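Local coordinates for bifunctional endo-1,4-beta-xylanase A (Neocallimastix patriciarum, PDB 2VG9), which hydrolyses internal beta-1,4-xylosidic linkages in xylan, as an endo-acting xylanase of glycoside hydrolase family 11, at residues Gln165-Ser169 with Gly170-Val174. Numbering follows the deposited sequence.
Sequences QKRTS and GHITV
Arg167 reaches forward along its own chain and bonds to the backbone of His171. NH2 of Arg167 donates to O of His171 at 3.0 Å, with an N-H...O angle of 157°. The oxygen lies at the edge of the guanidinium, close to its plane. At the carbonyl end, however, the donor stands well above the peptide plane, 58° out of it. A water forms a second link. It accepts from NH1 of Arg167 at 2.9 Å and donates to O of His171 at 2.7 Å. The carbonyl oxygen is thus held by two donors, and both terminal nitrogens of the arginine are tied to it, one directly and one through water.

The van der Waals contacts are made by the same group. CA of Gly170 lies over one guanidinium face, toward its rim, 3.7 Å from NH1 of Arg167. A side chain at Gly170 would run into NH1, and the backbone angles there also suit glycine alone. CG1 of Ile172 meets the guanidinium edge, 3.7 Å from NH2 of Arg167. The arginine chain starts with CG between the backbone N and carbonyl carbon (chi1 67°), then runs extended to NE, which lays its head alongside Gly170, within reach of the His171 carbonyl.

NE of Arg167 forms a salt bridge with Glu116, the second anchor of this side chain. Trimming Arg167 to an alanine removes the guanidinium, and would probably cost Glu116 this salt bridge and leave the His171 carbonyl without its direct side-chain donor and the water without its arginine donor.

The contact lies on the surface of the beta jelly roll. It joins the loop after strand 153-163 to strand 169-173, an outermost strand of its antiparallel sheet. Gly170 and Ile172 pair through their backbones with Tyr77 and Leu75 of strand 73-86, and helix 174-182 follows directly.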
loop_
_atom_site.group_PDB
_atom_site.type_symbol
_atom_site.label_atom_id
_atom_site.label_comp_id
_atom_site.label_asym_id
_atom_site.label_seq_id
_atom_site.Cartn_x
_atom_site.Cartn_y
_atom_site.Cartn_z
ATOM N N GLN A 165 -2.579 6.365 15.829
ATOM C CA GLN A 165 -2.346 5.286 16.809
ATOM C C GLN A 165 -2.023 4.020 15.998
ATOM O O GLN A 165 -2.939 3.424 15.421
ATOM C CB GLN A 165 -3.611 5.084 17.650
ATOM C CG GLN A 165 -3.428 4.306 18.975
ATOM C CD GLN A 165 -4.772 3.795 19.627
ATOM O OE1 GLN A 165 -5.877 4.302 19.336
ATOM N NE2 GLN A 165 -4.651 2.774 20.520
ATOM N N LYS A 166 -0.749 3.613 15.960
ATOM C CA LYS A 166 -0.326 2.456 15.181
ATOM C C LYS A 166 -1.048 1.171 15.585
ATOM O O LYS A 166 -1.250 0.893 16.777
ATOM C CB LYS A 166 1.165 2.232 15.358
ATOM C CG LYS A 166 2.042 3.250 14.676
ATOM C CD LYS A 166 3.466 3.113 15.233
ATOM C CE LYS A 166 4.403 4.179 14.639
ATOM N NZ LYS A 166 5.830 3.865 14.979
ATOM N N ARG A 167 -1.389 0.344 14.603
ATOM C CA ARG A 167 -1.945 -0.944 14.924
ATOM C C ARG A 167 -1.612 -1.958 13.828
ATOM O O ARG A 167 -1.125 -1.573 12.763
ATOM C CB ARG A 167 -3.452 -0.806 15.119
ATOM C CG ARG A 167 -4.183 -0.445 13.851
ATOM C CD ARG A 167 -5.691 -0.471 14.044
ATOM N NE ARG A 167 -6.357 -0.148 12.771
ATOM C CZ ARG A 167 -7.667 -0.257 12.559
ATOM N NH1 ARG A 167 -8.478 -0.636 13.558
ATOM N NH2 ARG A 167 -8.168 0.056 11.362
ATOM N N THR A 168 -1.864 -3.239 14.085
ATOM C CA THR A 168 -1.577 -4.283 13.078
ATOM C C THR A 168 -2.763 -5.197 12.857
ATOM O O THR A 168 -2.615 -6.276 12.272
ATOM C CB THR A 168 -0.348 -5.139 13.437
ATOM O OG1 THR A 168 -0.610 -5.854 14.637
ATOM C CG2 THR A 168 0.928 -4.300 13.623
ATOM N N SER A 169 -3.952 -4.761 13.286
ATOM C CA SER A 169 -5.201 -5.441 12.888
ATOM C C SER A 169 -6.402 -4.520 12.990
ATOM O O SER A 169 -6.404 -3.570 13.793
ATOM C CB SER A 169 -5.445 -6.719 13.724
ATOM O OG SER A 169 -5.689 -6.380 15.064
ATOM N N GLY A 170 -7.428 -4.806 12.199
ATOM C CA GLY A 170 -8.665 -4.089 12.360
ATOM C C GLY A 170 -9.444 -3.919 11.078
ATOM O O GLY A 170 -9.096 -4.505 10.072
ATOM N N HIS A 171 -10.510 -3.124 11.145
ATOM C CA HIS A 171 -11.348 -2.821 9.993
ATOM C C HIS A 171 -10.998 -1.450 9.420
ATOM O O HIS A 171 -10.820 -0.496 10.178
ATOM C CB HIS A 171 -12.805 -2.780 10.419
ATOM C CG HIS A 171 -13.712 -2.350 9.312
ATOM N ND1 HIS A 171 -14.086 -1.034 9.130
ATOM C CD2 HIS A 171 -14.233 -3.043 8.273
ATOM C CE1 HIS A 171 -14.847 -0.946 8.049
ATOM N NE2 HIS A 171 -14.940 -2.145 7.509
ATOM N N ILE A 172 -10.866 -1.368 8.098
ATOM C CA ILE A 172 -10.702 -0.083 7.415
ATOM C C ILE A 172 -11.831 0.101 6.395
ATOM O O ILE A 172 -12.024 -0.725 5.489
ATOM C CB ILE A 172 -9.328 0.021 6.689
ATOM C CG1 ILE A 172 -8.160 -0.190 7.700
ATOM C CG2 ILE A 172 -9.225 1.348 5.827
ATOM C CD1 ILE A 172 -6.821 -0.415 7.054
ATOM N N THR A 173 -12.573 1.191 6.564
ATOM C CA THR A 173 -13.517 1.640 5.555
ATOM C C THR A 173 -12.762 2.457 4.513
ATOM O O THR A 173 -12.741 3.702 4.542
ATOM C CB THR A 173 -14.697 2.426 6.161
ATOM O OG1 THR A 173 -15.140 1.760 7.356
ATOM C CG2 THR A 173 -15.852 2.574 5.121
ATOM N N VAL A 174 -12.150 1.725 3.585
ATOM C CA VAL A 174 -11.328 2.291 2.530
ATOM C C VAL A 174 -12.105 3.404 1.779
ATOM O O VAL A 174 -11.550 4.473 1.488
ATOM C CB VAL A 174 -10.856 1.171 1.554
ATOM C CG1 VAL A 174 -10.150 1.752 0.342
ATOM C CG2 VAL A 174 -9.912 0.155 2.298
HETATM O O HOH W 1 -11.208 -0.011 12.823
#